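Local coordinates for protein thymidylate synthase thyX (Helicobacter pylori, PDB 3N3Y) that probably catalyses the reductive methylation of dUMP to dTMP, using methylenetetrahydrofolate as the carbon donor, with NADPH and reduced flavin (FADH2) as reductants, at residues I69-H83 with L181-L194. Numbering follows the deposited sequence.
Sequences IKGLSRGALQELSRH and LRSSNKALKEMQDL. With FAD (flavin-adenine dinucleotide), chain F.
One wall of the ThyX active site is built where R182 meets H83 and E79, beside bound FAD and dUMP. R182 NE donates to H83 NE2 over 3.0 Å, the bond lying near both the ring plane and the guanidinium plane, although the two planes are turned 63° apart. The arginine chain, bent at chi2, lays the guanidinium with one face against E79 CB and the opposite face against the flavin methyl C8M, 3.4 Å from NH1. E79 OE1 is 3.3 Å from R182 NH1 but well out of the guanidinium plane, so this salt bridge is one of charge alone; a water joins OE1, L188 N and, weakly, NH1. R182 NH2 donates a hydrogen bond to dUMP O2, consistent with the predicted part of this arginine in activating the pyrimidine. The H83 ring carries FAD C5' over its centre and meets L181 CD1 at its edge, while R82 NH1 and NH2 both reach flavin O2.

At the far end, E190 grips the start of helix 74-80. Its extended chain, CG anti to the backbone N (chi1 -168°), presents both syn lone pairs to S73: OE2 takes S73 N at 2.8 Å and OE1 takes S73 OG at 2.6 Å. That hydroxyl oxygen also accepts from A76 N as the N-cap, and Y156 of a second subunit shares the buried carboxylate. Between the two polar ends, M191 folds its sulfur against A76 CB (3.8 Å) and its methyl against L80, and L194 CD2 touches both L72 CD1 and L80 CD2.

The axes of segments 74-80 and 189-194, the start of helix 189-201, approach to 9.9 Å and cross at -70°; strand 163-171 backs I69 and L80, helix 172-182 L80 and H83, and V11 of strand 10-16 touches L194.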
loop_
_atom_site.group_PDB
_atom_site.type_symbol
_atom_site.label_atom_id
_atom_site.label_comp_id
_atom_site.label_asym_id
_atom_site.label_seq_id
_atom_site.Cartn_x
_atom_site.Cartn_y
_atom_site.Cartn_z
ATOM N N ILE A 69 -14.020 17.257 -3.601
ATOM C CA ILE A 69 -13.289 18.214 -4.426
ATOM C C ILE A 69 -14.049 18.482 -5.717
ATOM O O ILE A 69 -14.347 17.550 -6.471
ATOM C CB ILE A 69 -11.866 17.712 -4.768
ATOM C CG1 ILE A 69 -11.118 17.333 -3.483
ATOM C CG2 ILE A 69 -11.102 18.757 -5.608
ATOM C CD1 ILE A 69 -9.841 16.512 -3.695
ATOM N N LYS A 70 -14.383 19.750 -5.954
ATOM C CA LYS A 70 -15.101 20.145 -7.170
ATOM C C LYS A 70 -14.283 21.143 -7.979
ATOM O O LYS A 70 -13.666 22.047 -7.426
ATOM C CB LYS A 70 -16.481 20.742 -6.855
ATOM C CG LYS A 70 -17.270 19.990 -5.800
ATOM C CD LYS A 70 -18.786 20.060 -6.045
ATOM C CE LYS A 70 -19.309 21.494 -6.025
ATOM N NZ LYS A 70 -20.790 21.593 -6.229
ATOM N N GLY A 71 -14.260 20.952 -9.291
ATOM C CA GLY A 71 -13.629 21.913 -10.179
ATOM C C GLY A 71 -12.129 21.767 -10.340
ATOM O O GLY A 71 -11.440 22.720 -10.665
ATOM N N LEU A 72 -11.616 20.567 -10.107
ATOM C CA LEU A 72 -10.213 20.284 -10.340
ATOM C C LEU A 72 -10.074 19.871 -11.815
ATOM O O LEU A 72 -10.960 19.199 -12.367
ATOM C CB LEU A 72 -9.760 19.152 -9.403
ATOM C CG LEU A 72 -8.264 18.847 -9.361
ATOM C CD1 LEU A 72 -7.529 19.934 -8.600
ATOM C CD2 LEU A 72 -7.983 17.461 -8.781
ATOM N N SER A 73 -8.997 20.283 -12.469
ATOM C CA SER A 73 -8.801 19.912 -13.864
ATOM C C SER A 73 -8.383 18.443 -13.964
ATOM O O SER A 73 -7.862 17.874 -12.999
ATOM C CB SER A 73 -7.744 20.807 -14.522
ATOM O OG SER A 73 -6.426 20.448 -14.156
ATOM N N ARG A 74 -8.615 17.836 -15.127
ATOM C CA ARG A 74 -8.157 16.471 -15.388
ATOM C C ARG A 74 -6.638 16.399 -15.315
ATOM O O ARG A 74 -6.077 15.384 -14.875
ATOM C CB ARG A 74 -8.609 15.978 -16.766
ATOM C CG ARG A 74 -10.101 16.032 -17.010
ATOM C CD ARG A 74 -10.786 14.719 -16.736
ATOM N NE ARG A 74 -10.318 13.659 -17.624
ATOM C CZ ARG A 74 -10.657 12.378 -17.487
ATOM N NH1 ARG A 74 -11.464 12.003 -16.492
ATOM N NH2 ARG A 74 -10.175 11.463 -18.328
ATOM N N GLY A 75 -5.977 17.466 -15.774
ATOM C CA GLY A 75 -4.534 17.549 -15.714
ATOM C C GLY A 75 -4.034 17.418 -14.285
ATOM O O GLY A 75 -3.056 16.710 -14.023
ATOM N N ALA A 76 -4.711 18.086 -13.354
ATOM C CA ALA A 76 -4.331 18.006 -11.935
ATOM C C ALA A 76 -4.726 16.660 -11.331
ATOM O O ALA A 76 -4.061 16.157 -10.427
ATOM C CB ALA A 76 -4.951 19.149 -11.134
ATOM N N LEU A 77 -5.821 16.087 -11.826
ATOM C CA LEU A 77 -6.211 14.738 -11.436
ATOM C C LEU A 77 -5.090 13.736 -11.759
ATOM O O LEU A 77 -4.842 12.823 -10.994
ATOM C CB LEU A 77 -7.502 14.328 -12.149
ATOM C CG LEU A 77 -7.964 12.894 -11.897
ATOM C CD1 LEU A 77 -8.350 12.744 -10.413
ATOM C CD2 LEU A 77 -9.121 12.504 -12.814
ATOM N N GLN A 78 -4.425 13.914 -12.899
ATOM C CA GLN A 78 -3.307 13.042 -13.282
ATOM C C GLN A 78 -2.272 12.998 -12.170
ATOM O O GLN A 78 -1.738 11.937 -11.854
ATOM C CB GLN A 78 -2.614 13.538 -14.568
ATOM C CG GLN A 78 -3.375 13.368 -15.876
ATOM C CD GLN A 78 -3.140 12.000 -16.513
ATOM O OE1 GLN A 78 -2.676 11.056 -15.859
ATOM N NE2 GLN A 78 -3.453 11.893 -17.791
ATOM N N GLU A 79 -1.984 14.156 -11.581
ATOM C CA GLU A 79 -0.981 14.245 -10.522
ATOM C C GLU A 79 -1.502 13.776 -9.159
ATOM O O GLU A 79 -0.795 13.098 -8.416
ATOM C CB GLU A 79 -0.436 15.669 -10.425
ATOM C CG GLU A 79 0.122 16.188 -11.746
ATOM C CD GLU A 79 0.805 17.546 -11.608
ATOM O OE1 GLU A 79 0.844 18.072 -10.471
ATOM O OE2 GLU A 79 1.306 18.082 -12.630
ATOM N N LEU A 80 -2.734 14.134 -8.819
ATOM C CA LEU A 80 -3.309 13.695 -7.549
ATOM C C LEU A 80 -3.398 12.162 -7.491
ATOM O O LEU A 80 -3.052 11.555 -6.484
ATOM C CB LEU A 80 -4.683 14.327 -7.334
ATOM C CG LEU A 80 -5.402 14.039 -6.021
ATOM C CD1 LEU A 80 -4.576 14.548 -4.850
ATOM C CD2 LEU A 80 -6.784 14.694 -6.036
ATOM N N SER A 81 -3.844 11.548 -8.590
ATOM C CA SER A 81 -3.868 10.082 -8.745
ATOM C C SER A 81 -2.562 9.359 -8.413
ATOM O O SER A 81 -2.596 8.188 -8.030
ATOM C CB SER A 81 -4.279 9.711 -10.170
ATOM O OG SER A 81 -5.659 9.946 -10.328
ATOM N N ARG A 82 -1.424 10.044 -8.560
ATOM C CA ARG A 82 -0.111 9.431 -8.282
ATOM C C ARG A 82 0.205 9.257 -6.786
ATOM O O ARG A 82 1.144 8.531 -6.415
ATOM C CB ARG A 82 1.023 10.189 -8.990
ATOM C CG ARG A 82 0.923 10.163 -10.523
ATOM C CD ARG A 82 1.143 8.751 -11.059
ATOM N NE ARG A 82 2.473 8.262 -10.697
ATOM C CZ ARG A 82 3.580 8.539 -11.372
ATOM N NH1 ARG A 82 3.516 9.266 -12.469
ATOM N NH2 ARG A 82 4.753 8.075 -10.966
ATOM N N HIS A 83 -0.562 9.918 -5.927
ATOM C CA HIS A 83 -0.467 9.635 -4.491
ATOM C C HIS A 83 -1.284 8.392 -4.161
ATOM O O HIS A 83 -2.507 8.429 -4.089
ATOM C CB HIS A 83 -0.883 10.841 -3.660
ATOM C CG HIS A 83 0.082 11.975 -3.764
ATOM N ND1 HIS A 83 1.084 12.184 -2.839
ATOM C CD2 HIS A 83 0.229 12.938 -4.706
ATOM C CE1 HIS A 83 1.795 13.241 -3.200
ATOM N NE2 HIS A 83 1.301 13.710 -4.333
ATOM N N LEU A 181 4.681 17.734 -0.569
ATOM C CA LEU A 181 5.080 17.616 -1.978
ATOM C C LEU A 181 4.381 18.642 -2.889
ATOM O O LEU A 181 4.983 19.152 -3.828
ATOM C CB LEU A 181 4.819 16.189 -2.498
ATOM C CG LEU A 181 5.747 15.049 -2.044
ATOM C CD1 LEU A 181 5.117 13.684 -2.244
ATOM C CD2 LEU A 181 7.095 15.110 -2.754
ATOM N N ARG A 182 3.117 18.941 -2.609
ATOM C CA ARG A 182 2.301 19.703 -3.546
ATOM C C ARG A 182 2.166 21.193 -3.213
ATOM O O ARG A 182 1.669 21.951 -4.032
ATOM C CB ARG A 182 0.919 19.057 -3.718
ATOM C CG ARG A 182 0.980 17.603 -4.188
ATOM C CD ARG A 182 1.680 17.491 -5.537
ATOM N NE ARG A 182 1.637 16.128 -6.052
ATOM C CZ ARG A 182 2.071 15.755 -7.260
ATOM N NH1 ARG A 182 2.575 16.648 -8.098
ATOM N NH2 ARG A 182 1.998 14.481 -7.629
ATOM N N SER A 183 2.609 21.602 -2.027
ATOM C CA SER A 183 2.642 23.010 -1.656
ATOM C C SER A 183 4.014 23.597 -1.988
ATOM O O SER A 183 4.255 24.793 -1.814
ATOM C CB SER A 183 2.328 23.202 -0.163
ATOM O OG SER A 183 3.401 22.756 0.657
ATOM N N SER A 184 4.914 22.740 -2.453
ATOM C CA SER A 184 6.250 23.160 -2.858
ATOM C C SER A 184 6.239 24.096 -4.076
ATOM O O SER A 184 5.275 24.112 -4.858
ATOM C CB SER A 184 7.069 21.930 -3.200
ATOM O OG SER A 184 8.011 22.244 -4.196
ATOM N N ASN A 185 7.315 24.859 -4.260
ATOM C CA ASN A 185 7.401 25.742 -5.430
ATOM C C ASN A 185 7.753 24.988 -6.712
ATOM O O ASN A 185 7.703 25.552 -7.783
ATOM C CB ASN A 185 8.413 26.867 -5.206
ATOM C CG ASN A 185 9.814 26.340 -4.996
ATOM O OD1 ASN A 185 10.126 25.786 -3.940
ATOM N ND2 ASN A 185 10.659 26.472 -6.010
ATOM N N LYS A 186 8.145 23.725 -6.594
ATOM C CA LYS A 186 8.378 22.879 -7.763
ATOM C C LYS A 186 7.051 22.362 -8.317
ATOM O O LYS A 186 6.973 21.932 -9.460
ATOM C CB LYS A 186 9.248 21.681 -7.388
ATOM C CG LYS A 186 10.653 22.038 -6.953
ATOM C CD LYS A 186 11.515 22.382 -8.148
ATOM C CE LYS A 186 12.819 23.003 -7.693
ATOM N NZ LYS A 186 12.554 24.213 -6.858
ATOM N N ALA A 187 6.012 22.400 -7.487
ATOM C CA ALA A 187 4.717 21.835 -7.841
ATOM C C ALA A 187 3.897 22.721 -8.789
ATOM O O ALA A 187 4.007 23.956 -8.792
ATOM C CB ALA A 187 3.911 21.509 -6.581
ATOM N N LEU A 188 3.061 22.068 -9.582
ATOM C CA LEU A 188 2.146 22.761 -10.477
ATOM C C LEU A 188 1.245 23.716 -9.692
ATOM O O LEU A 188 0.685 23.349 -8.652
ATOM C CB LEU A 188 1.307 21.732 -11.240
ATOM C CG LEU A 188 0.371 22.267 -12.312
ATOM C CD1 LEU A 188 1.180 22.807 -13.505
ATOM C CD2 LEU A 188 -0.602 21.179 -12.724
ATOM N N LYS A 189 1.112 24.941 -10.192
ATOM C CA LYS A 189 0.313 25.961 -9.521
ATOM C C LYS A 189 -1.043 25.436 -9.038
ATOM O O LYS A 189 -1.481 25.761 -7.940
ATOM C CB LYS A 189 0.119 27.160 -10.450
ATOM C CG LYS A 189 -0.845 28.221 -9.948
ATOM C CD LYS A 189 -0.475 28.723 -8.561
ATOM C CE LYS A 189 -1.187 30.041 -8.255
ATOM N NZ LYS A 189 -2.489 30.185 -8.998
ATOM N N GLU A 190 -1.715 24.630 -9.856
ATOM C CA GLU A 190 -3.039 24.153 -9.480
ATOM C C GLU A 190 -2.972 23.205 -8.287
ATOM O O GLU A 190 -3.886 23.160 -7.466
ATOM C CB GLU A 190 -3.755 23.479 -10.656
ATOM C CG GLU A 190 -5.249 23.227 -10.401
ATOM C CD GLU A 190 -5.960 22.490 -11.557
ATOM O OE1 GLU A 190 -5.328 22.245 -12.616
ATOM O OE2 GLU A 190 -7.151 22.137 -11.386
ATOM N N MET A 191 -1.893 22.436 -8.216
ATOM C CA MET A 191 -1.671 21.525 -7.105
ATOM C C MET A 191 -1.305 22.270 -5.813
ATOM O O MET A 191 -1.627 21.810 -4.712
ATOM C CB MET A 191 -0.604 20.484 -7.471
ATOM C CG MET A 191 -1.052 19.550 -8.602
ATOM S SD MET A 191 -2.599 18.652 -8.227
ATOM C CE MET A 191 -1.999 17.480 -7.002
ATOM N N GLN A 192 -0.640 23.415 -5.941
ATOM C CA GLN A 192 -0.370 24.245 -4.764
ATOM C C GLN A 192 -1.686 24.809 -4.234
ATOM O O GLN A 192 -1.922 24.830 -3.031
ATOM C CB GLN A 192 0.618 25.369 -5.070
ATOM C CG GLN A 192 1.915 24.914 -5.721
ATOM C CD GLN A 192 2.887 26.069 -5.910
ATOM O OE1 GLN A 192 2.771 27.094 -5.245
ATOM N NE2 GLN A 192 3.854 25.904 -6.806
ATOM N N ASP A 193 -2.559 25.232 -5.134
ATOM C CA ASP A 193 -3.872 25.695 -4.718
ATOM C C ASP A 193 -4.708 24.573 -4.097
ATOM O O ASP A 193 -5.467 24.805 -3.158
ATOM C CB ASP A 193 -4.634 26.318 -5.886
ATOM C CG ASP A 193 -3.934 27.549 -6.465
ATOM O OD1 ASP A 193 -2.961 28.045 -5.847
ATOM O OD2 ASP A 193 -4.364 28.019 -7.546
ATOM N N LEU A 194 -4.588 23.360 -4.633
ATOM C CA LEU A 194 -5.325 22.233 -4.072
ATOM C C LEU A 194 -4.824 21.934 -2.667
ATOM O O LEU A 194 -5.620 21.673 -1.765
ATOM C CB LEU A 194 -5.215 20.982 -4.944
ATOM C CG LEU A 194 -5.824 19.722 -4.315
ATOM C CD1 LEU A 194 -7.287 19.922 -3.922
ATOM C CD2 LEU A 194 -5.691 18.571 -5.266
HETATM P PA FAD F . 2.273 7.877 -2.289
HETATM O O1A FAD F . 0.927 8.222 -1.701
HETATM O O2A FAD F . 2.241 7.165 -3.616
HETATM O O5B FAD F . 3.108 7.065 -1.197
HETATM C C5B FAD F . 3.132 7.484 0.155
HETATM C C4B FAD F . 4.389 6.879 0.738
HETATM O O4B FAD F . 4.267 5.466 0.688
HETATM C C3B FAD F . 5.590 7.216 -0.128
HETATM O O3B FAD F . 6.208 8.424 0.268
HETATM C C2B FAD F . 6.484 6.009 0.022
HETATM O O2B FAD F . 7.208 6.153 1.217
HETATM C C1B FAD F . 5.494 4.894 0.286
HETATM N N9A FAD F . 5.197 4.038 -0.869
HETATM C C8A FAD F . 3.995 3.967 -1.516
HETATM N N7A FAD F . 4.112 3.032 -2.484
HETATM C C5A FAD F . 5.359 2.510 -2.455
HETATM C C6A FAD F . 5.988 1.547 -3.234
HETATM N N6A FAD F . 5.292 0.806 -4.110
HETATM N N1A FAD F . 7.298 1.234 -2.951
HETATM C C2A FAD F . 7.970 1.865 -1.924
HETATM N N3A FAD F . 7.341 2.817 -1.164
HETATM C C4A FAD F . 6.055 3.133 -1.438
HETATM N N1 FAD F . 6.129 11.171 -11.534
HETATM C C2 FAD F . 6.585 10.754 -12.778
HETATM O O2 FAD F . 6.353 9.621 -13.195
HETATM N N3 FAD F . 7.298 11.612 -13.580
HETATM C C4 FAD F . 7.567 12.891 -13.138
HETATM O O4 FAD F . 8.206 13.651 -13.866
HETATM C C4X FAD F . 7.112 13.312 -11.885
HETATM N N5 FAD F . 7.385 14.583 -11.447
HETATM C C5X FAD F . 6.931 15.019 -10.223
HETATM C C6 FAD F . 7.218 16.326 -9.825
HETATM C C7 FAD F . 6.776 16.783 -8.593
HETATM C C7M FAD F . 7.093 18.192 -8.163
HETATM C C8 FAD F . 6.039 15.938 -7.763
HETATM C C8M FAD F . 5.568 16.450 -6.431
HETATM C C9 FAD F . 5.757 14.628 -8.161
HETATM C C9A FAD F . 6.196 14.158 -9.403
HETATM N N10 FAD F . 5.924 12.863 -9.837
HETATM C C10 FAD F . 6.383 12.449 -11.079
HETATM C "C1'" FAD F . 5.126 11.900 -8.992
HETATM C "C2'" FAD F . 5.986 11.166 -7.962
HETATM O "O2'" FAD F . 6.891 10.306 -8.610
HETATM C "C3'" FAD F . 5.129 10.358 -6.973
HETATM O "O3'" FAD F . 4.494 9.256 -7.589
HETATM C "C4'" FAD F . 4.041 11.208 -6.316
HETATM O "O4'" FAD F . 4.603 12.438 -5.906
HETATM C "C5'" FAD F . 3.458 10.489 -5.103
HETATM O "O5'" FAD F . 4.495 10.422 -4.140
HETATM P P FAD F . 4.603 9.274 -3.005
HETATM O O1P FAD F . 5.558 9.724 -1.927
HETATM O O2P FAD F . 5.008 7.959 -3.607
HETATM O O3P FAD F . 3.123 9.240 -2.379
HETATM O O HOH W 1 -9.049 23.681 -10.042
HETATM O O HOH W 2 2.903 19.314 -9.478
#